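Side-chain contacts in mannitol dehydrogenase (PDB 3TWO), which probably catalyses the NADP(H)-dependent, zinc-assisted interconversion of cinnamyl alcohols and their aldehydes: residues Y166-F171 against F237-I242; V180-F185 against S190-Y195. One frame throughout, in Å; residues are numbered along the deposited sequence.

Contact 1 (Y166-F171 against F237-I242); sequences YSPLKF and FIISTI. With NDP (NADPH dihydro-nicotinamide-adenine-dinucleotide phosphate), chain F.
Leu169 lays its CD2 methyl against the ring of Phe237, 3.6 Å from CE2, the two side chains crossing at about a right angle. The pair belongs to the interface between helix 158-171 and the central parallel sheet of the Rossmann domain, where strand residues 237-240 run nearly antiparallel to helix segment 166-171, at an angle of 161°. The axes of these two short pieces approach to 9.9 Å; the helix meets the sheet largely by apolar packing, and no hydrogen bond joins the two segments. Alternation along the strand sends Phe237 and Ile239 toward the helix, whereas Ile238 and Ser240 face the other way, Ser240 bonding through OG to the hydroxyl of Tyr246. Phe237 reaches across because its CG stands opposite the backbone N (chi1 170°), carrying the ring out from the strand until CE1 lies 3.7 Å from the carbonyl O of Pro168. The contact is buried, and Ala192 and Tyr195 of helix 187-198 extend the apolar layer past Ile239 and Leu169. Beyond the strand's C-terminal end the chain enters the cofactor site: the carbonyl O of Thr241 comes within 3.1 Å of C5D of NADPH, while Ile242 meets the adenine, its CD1 3.5 Å from N1A and its CG2 3.6 Å from N6A. One segment thus serves the apolar core at its start and the dinucleotide at its end. Back at the helix, Pro168 presents its ring obliquely to Ile239, whose extended side chain brings CD1 to 3.9 Å from Pro168 CG.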
ATOM      1  N   TYR B 166       3.034  -5.869  18.018  1.00 24.29           N
ATOM      2  CA  TYR B 166       3.361  -7.270  17.862  1.00 25.66           C
ATOM      3  C   TYR B 166       2.784  -7.828  16.505  1.00 26.38           C
ATOM      4  O   TYR B 166       3.465  -8.558  15.746  1.00 24.13           O
ATOM      5  CB  TYR B 166       2.749  -8.041  19.026  1.00 26.30           C
ATOM      6  CG  TYR B 166       2.990  -9.548  19.026  1.00 28.04           C
ATOM      7  CD1 TYR B 166       4.204 -10.102  19.490  1.00 27.19           C
ATOM      8  CD2 TYR B 166       1.979 -10.431  18.605  1.00 29.89           C
ATOM      9  CE1 TYR B 166       4.386 -11.519  19.538  1.00 30.15           C
ATOM     10  CE2 TYR B 166       2.166 -11.827  18.627  1.00 28.68           C
ATOM     11  CZ  TYR B 166       3.355 -12.350  19.109  1.00 31.58           C
ATOM     12  OH  TYR B 166       3.517 -13.704  19.087  1.00 34.76           O
ATOM     13  N   SER B 167       1.532  -7.455  16.222  1.00 24.59           N
ATOM     14  CA  SER B 167       0.806  -8.109  15.132  1.00 25.17           C
ATOM     15  C   SER B 167       1.511  -7.924  13.753  1.00 24.38           C
ATOM     16  O   SER B 167       1.699  -8.867  13.059  1.00 24.69           O
ATOM     17  CB  SER B 167      -0.689  -7.678  15.099  1.00 24.13           C
ATOM     18  OG  SER B 167      -1.422  -8.380  14.046  1.00 24.22           O
ATOM     19  N   PRO B 168       1.856  -6.696  13.353  1.00 24.47           N
ATOM     20  CA  PRO B 168       2.386  -6.544  11.978  1.00 24.49           C
ATOM     21  C   PRO B 168       3.819  -7.048  11.906  1.00 25.18           C
ATOM     22  O   PRO B 168       4.278  -7.461  10.838  1.00 25.51           O
ATOM     23  CB  PRO B 168       2.362  -5.030  11.750  1.00 25.16           C
ATOM     24  CG  PRO B 168       2.160  -4.438  13.131  1.00 23.92           C
ATOM     25  CD  PRO B 168       1.404  -5.426  13.910  1.00 22.66           C
ATOM     26  N   LEU B 169       4.504  -7.035  13.042  1.00 24.97           N
ATOM     27  CA  LEU B 169       5.836  -7.610  13.117  1.00 26.39           C
ATOM     28  C   LEU B 169       5.809  -9.103  12.735  1.00 27.09           C
ATOM     29  O   LEU B 169       6.661  -9.547  11.935  1.00 28.35           O
ATOM     30  CB  LEU B 169       6.491  -7.388  14.515  1.00 25.63           C
ATOM     31  CG  LEU B 169       7.036  -5.989  14.815  1.00 25.59           C
ATOM     32  CD1 LEU B 169       7.392  -5.808  16.332  1.00 26.44           C
ATOM     33  CD2 LEU B 169       8.269  -5.604  13.906  1.00 23.18           C
ATOM     34  N   LYS B 170       4.844  -9.845  13.281  1.00 25.88           N
ATOM     35  CA  LYS B 170       4.620 -11.240  12.932  1.00 27.96           C
ATOM     36  C   LYS B 170       4.063 -11.380  11.537  1.00 27.84           C
ATOM     37  O   LYS B 170       4.488 -12.238  10.820  1.00 28.63           O
ATOM     38  CB  LYS B 170       3.575 -11.915  13.859  1.00 29.28           C
ATOM     39  CG  LYS B 170       3.795 -11.628  15.327  1.00 29.31           C
ATOM     40  CD  LYS B 170       4.485 -12.755  15.981  1.00 34.93           C
ATOM     41  CE  LYS B 170       5.767 -13.133  15.434  1.00 32.40           C
ATOM     42  NZ  LYS B 170       5.614 -14.680  15.573  1.00 37.86           N
ATOM     43  N   PHE B 171       3.081 -10.567  11.179  1.00 25.82           N
ATOM     44  CA  PHE B 171       2.508 -10.629   9.838  1.00 27.06           C
ATOM     45  C   PHE B 171       3.566 -10.455   8.714  1.00 26.55           C
ATOM     46  O   PHE B 171       3.543 -11.205   7.750  1.00 26.03           O
ATOM     47  CB  PHE B 171       1.421  -9.551   9.691  1.00 25.24           C
ATOM     48  CG  PHE B 171       0.820  -9.440   8.317  1.00 26.93           C
ATOM     49  CD1 PHE B 171      -0.040 -10.430   7.805  1.00 27.23           C
ATOM     50  CD2 PHE B 171       1.050  -8.290   7.542  1.00 26.02           C
ATOM     51  CE1 PHE B 171      -0.661 -10.261   6.516  1.00 25.47           C
ATOM     52  CE2 PHE B 171       0.448  -8.138   6.280  1.00 27.46           C
ATOM     53  CZ  PHE B 171      -0.425  -9.130   5.770  1.00 24.04           C
ATOM     54  N   PHE B 237      11.561  -3.378   6.555  1.00 26.18           N
ATOM     55  CA  PHE B 237      10.309  -3.244   7.198  1.00 26.58           C
ATOM     56  C   PHE B 237      10.310  -1.965   8.029  1.00 26.11           C
ATOM     57  O   PHE B 237      11.290  -1.655   8.726  1.00 28.03           O
ATOM     58  CB  PHE B 237      10.013  -4.494   8.060  1.00 26.24           C
ATOM     59  CG  PHE B 237       8.820  -4.332   8.964  1.00 26.42           C
ATOM     60  CD1 PHE B 237       7.595  -4.884   8.617  1.00 27.12           C
ATOM     61  CD2 PHE B 237       8.926  -3.599  10.167  1.00 26.12           C
ATOM     62  CE1 PHE B 237       6.417  -4.730   9.491  1.00 24.61           C
ATOM     63  CE2 PHE B 237       7.803  -3.426  11.031  1.00 23.68           C
ATOM     64  CZ  PHE B 237       6.535  -4.006  10.668  1.00 24.77           C
ATOM     65  N   ILE B 238       9.234  -1.195   7.921  1.00 25.98           N
ATOM     66  CA  ILE B 238       9.045   0.018   8.712  1.00 24.61           C
ATOM     67  C   ILE B 238       7.637  -0.006   9.316  1.00 25.90           C
ATOM     68  O   ILE B 238       6.645  -0.253   8.586  1.00 26.40           O
ATOM     69  CB  ILE B 238       9.193   1.291   7.858  1.00 24.65           C
ATOM     70  CG1 ILE B 238      10.642   1.442   7.313  1.00 25.98           C
ATOM     71  CG2 ILE B 238       8.827   2.555   8.659  1.00 21.30           C
ATOM     72  CD1 ILE B 238      10.796   2.580   6.278  1.00 22.94           C
ATOM     73  N   ILE B 239       7.533   0.254  10.631  1.00 24.74           N
ATOM     74  CA  ILE B 239       6.200   0.449  11.234  1.00 23.32           C
ATOM     75  C   ILE B 239       6.096   1.904  11.641  1.00 23.56           C
ATOM     76  O   ILE B 239       6.989   2.416  12.332  1.00 24.62           O
ATOM     77  CB  ILE B 239       5.951  -0.512  12.446  1.00 22.54           C
ATOM     78  CG1 ILE B 239       4.607  -0.245  13.119  1.00 20.27           C
ATOM     79  CG2 ILE B 239       7.152  -0.455  13.472  1.00 22.61           C
ATOM     80  CD1 ILE B 239       4.248  -1.282  14.138  1.00 21.55           C
ATOM     81  N   SER B 240       5.072   2.587  11.146  1.00 22.19           N
ATOM     82  CA  SER B 240       4.869   3.988  11.461  1.00 22.31           C
ATOM     83  C   SER B 240       3.767   4.154  12.524  1.00 22.31           C
ATOM     84  O   SER B 240       2.605   3.825  12.286  1.00 20.36           O
ATOM     85  CB  SER B 240       4.479   4.789  10.235  1.00 21.78           C
ATOM     86  OG  SER B 240       4.327   6.141  10.608  1.00 22.47           O
ATOM     87  N   THR B 241       4.156   4.685  13.686  1.00 22.19           N
ATOM     88  CA  THR B 241       3.211   4.934  14.748  1.00 23.45           C
ATOM     89  C   THR B 241       2.930   6.427  14.873  1.00 24.93           C
ATOM     90  O   THR B 241       2.372   6.839  15.887  1.00 25.38           O
ATOM     91  CB  THR B 241       3.741   4.489  16.107  1.00 23.73           C
ATOM     92  OG1 THR B 241       4.686   5.480  16.601  1.00 23.71           O
ATOM     93  CG2 THR B 241       4.385   3.082  16.001  1.00 23.13           C
ATOM     94  N   ILE B 242       3.365   7.225  13.886  1.00 24.31           N
ATOM     95  CA  ILE B 242       3.317   8.687  14.005  1.00 24.28           C
ATOM     96  C   ILE B 242       1.858   9.223  14.099  1.00 24.71           C
ATOM     97  O   ILE B 242       1.060   8.925  13.235  1.00 24.18           O
ATOM     98  CB  ILE B 242       3.981   9.355  12.788  1.00 23.70           C
ATOM     99  CG1 ILE B 242       5.492   9.093  12.806  1.00 26.15           C
ATOM    100  CG2 ILE B 242       3.704  10.838  12.787  1.00 22.18           C
ATOM    101  CD1 ILE B 242       6.242   9.494  11.479  1.00 23.06           C
TER
HETATM  102  PA  NDP F 602       2.222   8.456  21.924  1.00 22.95           P
HETATM  103  O1A NDP F 602       2.273   9.921  21.793  1.00 23.98           O
HETATM  104  O2A NDP F 602       3.054   7.586  22.939  1.00 22.23           O
HETATM  105  O5B NDP F 602       3.528   8.315  20.957  1.00 18.73           O
HETATM  106  C5B NDP F 602       3.656   9.078  19.642  1.00 22.07           C
HETATM  107  C4B NDP F 602       5.142   9.271  19.361  1.00 24.96           C
HETATM  108  O4B NDP F 602       5.485   9.767  18.001  1.00 25.16           O
HETATM  109  C3B NDP F 602       5.713  10.281  20.382  1.00 23.70           C
HETATM  110  O3B NDP F 602       6.967   9.708  20.917  1.00 23.91           O
HETATM  111  C2B NDP F 602       5.998  11.526  19.500  1.00 22.89           C
HETATM  112  O2B NDP F 602       7.130  12.191  20.092  1.00 25.27           O
HETATM  113  C1B NDP F 602       6.455  10.885  18.169  1.00 23.88           C
HETATM  114  N9A NDP F 602       6.134  11.705  16.978  1.00 24.84           N
HETATM  115  C8A NDP F 602       5.072  12.534  16.862  1.00 22.01           C
HETATM  116  N7A NDP F 602       5.107  13.031  15.636  1.00 25.59           N
HETATM  117  C5A NDP F 602       6.159  12.533  14.992  1.00 21.63           C
HETATM  118  C6A NDP F 602       6.666  12.703  13.717  1.00 24.86           C
HETATM  119  N6A NDP F 602       6.098  13.538  12.781  1.00 25.24           N
HETATM  120  N1A NDP F 602       7.774  12.031  13.426  1.00 23.55           N
HETATM  121  C2A NDP F 602       8.368  11.206  14.261  1.00 24.21           C
HETATM  122  N3A NDP F 602       7.901  11.013  15.471  1.00 24.17           N
HETATM  123  C4A NDP F 602       6.802  11.687  15.852  1.00 22.90           C
HETATM  124  O3  NDP F 602       1.351   7.658  20.877  1.00 23.21           O
HETATM  125  PN  NDP F 602       0.976   6.179  20.943  1.00 23.94           P
HETATM  126  O1N NDP F 602       2.149   5.295  20.757  1.00 25.77           O
HETATM  127  O2N NDP F 602       0.004   5.784  22.087  1.00 24.60           O
HETATM  128  O5D NDP F 602       0.060   6.073  19.667  1.00 21.35           O
HETATM  129  C5D NDP F 602       0.611   6.603  18.367  1.00 17.90           C
HETATM  130  C4D NDP F 602      -0.522   6.630  17.257  1.00 18.11           C
HETATM  131  O4D NDP F 602      -0.888   5.241  17.150  1.00 19.25           O
HETATM  132  C3D NDP F 602      -1.813   7.415  17.618  1.00 19.29           C
HETATM  133  O3D NDP F 602      -2.281   8.098  16.422  1.00 20.85           O
HETATM  134  C2D NDP F 602      -2.745   6.272  18.084  1.00 20.46           C
HETATM  135  O2D NDP F 602      -4.070   6.607  17.857  1.00 20.71           O
HETATM  136  C1D NDP F 602      -2.337   5.163  17.087  1.00 21.96           C
HETATM  137  N1N NDP F 602      -2.801   3.785  17.465  1.00 23.42           N
HETATM  138  C2N NDP F 602      -3.295   2.949  16.439  1.00 26.26           C
HETATM  139  C3N NDP F 602      -3.735   1.667  16.727  1.00 25.22           C
HETATM  140  C7N NDP F 602      -4.179   0.763  15.578  1.00 26.91           C
HETATM  141  O7N NDP F 602      -3.798   0.980  14.416  1.00 25.37           O
HETATM  142  N7N NDP F 602      -4.753  -0.373  15.958  1.00 21.73           N
HETATM  143  C4N NDP F 602      -3.726   1.214  18.067  1.00 27.05           C
HETATM  144  C5N NDP F 602      -3.194   2.030  19.108  1.00 22.11           C
HETATM  145  C6N NDP F 602      -2.748   3.304  18.825  1.00 20.61           C
HETATM  146  P2B NDP F 602       7.232  13.744  20.246  1.00 24.32           P
HETATM  147  O1X NDP F 602       7.668  13.955  21.812  1.00 23.87           O
HETATM  148  O2X NDP F 602       8.125  14.291  19.220  1.00 23.96           O
HETATM  149  O3X NDP F 602       5.759  14.332  20.129  1.00 26.69           O

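Contact 2 (V180-F185 against S190-Y195); sequences VGVAGF and SMAVKY. With NDP (NADPH dihydro-nicotinamide-adenine-dinucleotide phosphate), chain F.
Val182 points from strand 179-183 at helix 187-198 and divides its two methyls between neighbouring helix residues. Val182 CG1, opposite the backbone N (chi1 -179°), packs 3.8 Å from Ala192 CB. Val182 CG2 lies 3.9 Å from Ala192 CB and equally close to CG2 of Val193, whose side chain crosses that of Val182 at about a right angle. The CB of Ala192 thus touches both Val182 methyls, and the CA atoms of Val182 and Val193 are 6.8 Å apart. Ala183 turns to the opposite side of the sheet, toward Ser240, and the strand then gives way to Gly184. The backbone angles here, phi 94° and psi 105°, suit glycine, and Gly184 CA sits 3.4 Å from the ribose oxygen O4B of the cofactor. Phe185 follows, turning its ring toward residues 190-193 of the helix, where Phe185 CE1 is 4.0 Å from both Ser190 CA and Val193 CG2. A T-shaped stack with Phe337 adds a further partner for the ring. The hydroxyl of Ser190 is hydrogen-bonded to the carbonyl O of Gly186, in the turn just before the helix. Gly184, Gly186 and Gly189 fit the GxGxxG pattern, and the amides of Gly187 and Leu188 bind NADPH, as is characteristic of the glycine-rich strand-turn-helix that opens the first beta-alpha-beta unit of a Rossmann fold.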
ATOM      1  N   VAL B 180      14.628  -3.185  10.388  1.00 26.72           N
ATOM      2  CA  VAL B 180      13.329  -2.662  10.829  1.00 24.91           C
ATOM      3  C   VAL B 180      13.455  -1.173  11.225  1.00 25.92           C
ATOM      4  O   VAL B 180      14.318  -0.790  12.039  1.00 25.88           O
ATOM      5  CB  VAL B 180      12.873  -3.480  12.077  1.00 25.33           C
ATOM      6  CG1 VAL B 180      11.841  -2.743  12.939  1.00 23.64           C
ATOM      7  CG2 VAL B 180      12.399  -4.826  11.663  1.00 25.66           C
ATOM      8  N   GLY B 181      12.622  -0.312  10.640  1.00 26.48           N
ATOM      9  CA  GLY B 181      12.498   1.076  11.139  1.00 25.21           C
ATOM     10  C   GLY B 181      11.223   1.231  11.989  1.00 25.50           C
ATOM     11  O   GLY B 181      10.168   0.652  11.686  1.00 25.49           O
ATOM     12  N   VAL B 182      11.317   2.050  13.036  1.00 25.05           N
ATOM     13  CA  VAL B 182      10.184   2.380  13.867  1.00 24.79           C
ATOM     14  C   VAL B 182      10.030   3.909  13.837  1.00 25.53           C
ATOM     15  O   VAL B 182      10.904   4.643  14.290  1.00 25.56           O
ATOM     16  CB  VAL B 182      10.306   1.869  15.332  1.00 24.77           C
ATOM     17  CG1 VAL B 182       9.031   2.244  16.122  1.00 23.54           C
ATOM     18  CG2 VAL B 182      10.505   0.361  15.370  1.00 24.07           C
ATOM     19  N   ALA B 183       8.925   4.381  13.274  1.00 23.92           N
ATOM     20  CA  ALA B 183       8.706   5.818  13.207  1.00 24.57           C
ATOM     21  C   ALA B 183       7.764   6.253  14.372  1.00 24.30           C
ATOM     22  O   ALA B 183       6.612   5.764  14.486  1.00 23.69           O
ATOM     23  CB  ALA B 183       8.127   6.174  11.824  1.00 23.42           C
ATOM     24  N   GLY B 184       8.230   7.172  15.211  1.00 23.57           N
ATOM     25  CA  GLY B 184       7.467   7.605  16.376  1.00 24.30           C
ATOM     26  C   GLY B 184       7.886   6.781  17.588  1.00 25.16           C
ATOM     27  O   GLY B 184       7.557   5.618  17.689  1.00 25.65           O
ATOM     28  N   PHE B 185       8.657   7.374  18.498  1.00 26.70           N
ATOM     29  CA  PHE B 185       9.263   6.583  19.564  1.00 26.00           C
ATOM     30  C   PHE B 185       8.533   6.821  20.875  1.00 26.61           C
ATOM     31  O   PHE B 185       9.131   7.294  21.846  1.00 25.47           O
ATOM     32  CB  PHE B 185      10.777   6.905  19.671  1.00 26.41           C
ATOM     33  CG  PHE B 185      11.556   6.026  20.631  1.00 25.38           C
ATOM     34  CD1 PHE B 185      11.354   4.630  20.674  1.00 24.36           C
ATOM     35  CD2 PHE B 185      12.574   6.587  21.435  1.00 23.89           C
ATOM     36  CE1 PHE B 185      12.147   3.788  21.534  1.00 22.15           C
ATOM     37  CE2 PHE B 185      13.329   5.779  22.311  1.00 22.29           C
ATOM     38  CZ  PHE B 185      13.122   4.353  22.330  1.00 23.50           C
ATOM     39  N   SER B 190       8.083   2.320  21.313  1.00 26.37           N
ATOM     40  CA  SER B 190       8.956   1.548  22.193  1.00 27.62           C
ATOM     41  C   SER B 190       8.548   0.059  22.279  1.00 27.09           C
ATOM     42  O   SER B 190       9.421  -0.816  22.363  1.00 28.54           O
ATOM     43  CB  SER B 190       8.995   2.176  23.605  1.00 27.34           C
ATOM     44  OG  SER B 190       7.715   2.076  24.187  1.00 26.18           O
ATOM     45  N   MET B 191       7.253  -0.262  22.300  1.00 26.63           N
ATOM     46  CA  MET B 191       6.888  -1.717  22.188  1.00 25.59           C
ATOM     47  C   MET B 191       7.414  -2.355  20.869  1.00 24.81           C
ATOM     48  O   MET B 191       7.938  -3.492  20.876  1.00 23.85           O
ATOM     49  CB  MET B 191       5.360  -1.931  22.302  1.00 23.90           C
ATOM     50  CG  MET B 191       4.832  -1.688  23.698  1.00 25.18           C
ATOM     51  SD  MET B 191       5.823  -2.470  24.994  1.00 28.34           S
ATOM     52  CE  MET B 191       5.730  -4.232  24.665  1.00 24.18           C
ATOM     53  N   ALA B 192       7.248  -1.638  19.749  1.00 24.28           N
ATOM     54  CA  ALA B 192       7.719  -2.138  18.381  1.00 23.62           C
ATOM     55  C   ALA B 192       9.223  -2.384  18.439  1.00 24.50           C
ATOM     56  O   ALA B 192       9.732  -3.422  17.980  1.00 25.38           O
ATOM     57  CB  ALA B 192       7.476  -1.074  17.299  1.00 20.71           C
ATOM     58  N   VAL B 193       9.941  -1.398  18.988  1.00 24.11           N
ATOM     59  CA  VAL B 193      11.377  -1.553  19.231  1.00 24.32           C
ATOM     60  C   VAL B 193      11.743  -2.824  20.042  1.00 26.24           C
ATOM     61  O   VAL B 193      12.588  -3.604  19.627  1.00 24.67           O
ATOM     62  CB  VAL B 193      11.996  -0.284  19.881  1.00 24.17           C
ATOM     63  CG1 VAL B 193      13.462  -0.617  20.405  1.00 24.61           C
ATOM     64  CG2 VAL B 193      12.074   0.862  18.881  1.00 21.35           C
ATOM     65  N   LYS B 194      11.093  -3.034  21.190  1.00 26.90           N
ATOM     66  CA  LYS B 194      11.383  -4.191  22.009  1.00 28.61           C
ATOM     67  C   LYS B 194      11.095  -5.511  21.315  1.00 28.56           C
ATOM     68  O   LYS B 194      11.922  -6.416  21.362  1.00 29.07           O
ATOM     69  CB  LYS B 194      10.652  -4.132  23.351  1.00 28.65           C
ATOM     70  CG  LYS B 194      11.188  -2.988  24.227  1.00 31.28           C
ATOM     71  CD  LYS B 194      10.102  -2.475  25.178  1.00 32.64           C
ATOM     72  CE  LYS B 194      10.681  -1.672  26.323  1.00 32.35           C
ATOM     73  NZ  LYS B 194      10.942  -2.569  27.459  1.00 33.83           N
ATOM     74  N   TYR B 195       9.937  -5.618  20.678  1.00 27.04           N
ATOM     75  CA  TYR B 195       9.596  -6.846  19.985  1.00 26.77           C
ATOM     76  C   TYR B 195      10.589  -7.074  18.848  1.00 25.87           C
ATOM     77  O   TYR B 195      11.080  -8.169  18.699  1.00 26.87           O
ATOM     78  CB  TYR B 195       8.134  -6.818  19.427  1.00 24.39           C
ATOM     79  CG  TYR B 195       7.066  -6.900  20.516  1.00 26.15           C
ATOM     80  CD1 TYR B 195       5.937  -6.041  20.510  1.00 26.07           C
ATOM     81  CD2 TYR B 195       7.173  -7.842  21.536  1.00 27.84           C
ATOM     82  CE1 TYR B 195       4.986  -6.093  21.512  1.00 23.50           C
ATOM     83  CE2 TYR B 195       6.213  -7.945  22.517  1.00 27.33           C
ATOM     84  CZ  TYR B 195       5.124  -7.053  22.512  1.00 27.40           C
ATOM     85  OH  TYR B 195       4.202  -7.160  23.542  1.00 23.95           O
TER
HETATM   86  PA  NDP F 602       2.222   8.456  21.924  1.00 22.95           P
HETATM   87  O1A NDP F 602       2.273   9.921  21.793  1.00 23.98           O
HETATM   88  O2A NDP F 602       3.054   7.586  22.939  1.00 22.23           O
HETATM   89  O5B NDP F 602       3.528   8.315  20.957  1.00 18.73           O
HETATM   90  C5B NDP F 602       3.656   9.078  19.642  1.00 22.07           C
HETATM   91  C4B NDP F 602       5.142   9.271  19.361  1.00 24.96           C
HETATM   92  O4B NDP F 602       5.485   9.767  18.001  1.00 25.16           O
HETATM   93  C3B NDP F 602       5.713  10.281  20.382  1.00 23.70           C
HETATM   94  O3B NDP F 602       6.967   9.708  20.917  1.00 23.91           O
HETATM   95  C2B NDP F 602       5.998  11.526  19.500  1.00 22.89           C
HETATM   96  O2B NDP F 602       7.130  12.191  20.092  1.00 25.27           O
HETATM   97  C1B NDP F 602       6.455  10.885  18.169  1.00 23.88           C
HETATM   98  N9A NDP F 602       6.134  11.705  16.978  1.00 24.84           N
HETATM   99  C8A NDP F 602       5.072  12.534  16.862  1.00 22.01           C
HETATM  100  N7A NDP F 602       5.107  13.031  15.636  1.00 25.59           N
HETATM  101  C5A NDP F 602       6.159  12.533  14.992  1.00 21.63           C
HETATM  102  C6A NDP F 602       6.666  12.703  13.717  1.00 24.86           C
HETATM  103  N6A NDP F 602       6.098  13.538  12.781  1.00 25.24           N
HETATM  104  N1A NDP F 602       7.774  12.031  13.426  1.00 23.55           N
HETATM  105  C2A NDP F 602       8.368  11.206  14.261  1.00 24.21           C
HETATM  106  N3A NDP F 602       7.901  11.013  15.471  1.00 24.17           N
HETATM  107  C4A NDP F 602       6.802  11.687  15.852  1.00 22.90           C
HETATM  108  O3  NDP F 602       1.351   7.658  20.877  1.00 23.21           O
HETATM  109  PN  NDP F 602       0.976   6.179  20.943  1.00 23.94           P
HETATM  110  O1N NDP F 602       2.149   5.295  20.757  1.00 25.77           O
HETATM  111  O2N NDP F 602       0.004   5.784  22.087  1.00 24.60           O
HETATM  112  O5D NDP F 602       0.060   6.073  19.667  1.00 21.35           O
HETATM  113  C5D NDP F 602       0.611   6.603  18.367  1.00 17.90           C
HETATM  114  C4D NDP F 602      -0.522   6.630  17.257  1.00 18.11           C
HETATM  115  O4D NDP F 602      -0.888   5.241  17.150  1.00 19.25           O
HETATM  116  C3D NDP F 602      -1.813   7.415  17.618  1.00 19.29           C
HETATM  117  O3D NDP F 602      -2.281   8.098  16.422  1.00 20.85           O
HETATM  118  C2D NDP F 602      -2.745   6.272  18.084  1.00 20.46           C
HETATM  119  O2D NDP F 602      -4.070   6.607  17.857  1.00 20.71           O
HETATM  120  C1D NDP F 602      -2.337   5.163  17.087  1.00 21.96           C
HETATM  121  N1N NDP F 602      -2.801   3.785  17.465  1.00 23.42           N
HETATM  122  C2N NDP F 602      -3.295   2.949  16.439  1.00 26.26           C
HETATM  123  C3N NDP F 602      -3.735   1.667  16.727  1.00 25.22           C
HETATM  124  C7N NDP F 602      -4.179   0.763  15.578  1.00 26.91           C
HETATM  125  O7N NDP F 602      -3.798   0.980  14.416  1.00 25.37           O
HETATM  126  N7N NDP F 602      -4.753  -0.373  15.958  1.00 21.73           N
HETATM  127  C4N NDP F 602      -3.726   1.214  18.067  1.00 27.05           C
HETATM  128  C5N NDP F 602      -3.194   2.030  19.108  1.00 22.11           C
HETATM  129  C6N NDP F 602      -2.748   3.304  18.825  1.00 20.61           C
HETATM  130  P2B NDP F 602       7.232  13.744  20.246  1.00 24.32           P
HETATM  131  O1X NDP F 602       7.668  13.955  21.812  1.00 23.87           O
HETATM  132  O2X NDP F 602       8.125  14.291  19.220  1.00 23.96           O
HETATM  133  O3X NDP F 602       5.759  14.332  20.129  1.00 26.69           O

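In the fold
From the N terminus, the chain passes through the GroES-like, zinc-bearing portion before helix 158-171 supplies the first half of contact 1. Strand 179-183 follows directly and pairs with helix 187-198 in contact 2, closing a short loop around the glycine-rich turn. Only after strands 202-206 and 223-225 does strand 235-240 return to complete contact 1, whose much longer loop therefore encloses contact 2. The strands of the two contacts lie side by side in the parallel sheet, joined by a probable hydrogen bond from Gly181 N to Phe237 O, while Leu169 and Tyr195 bring the helices together. Both contacts reach NADPH at the C-terminal ends of their strands.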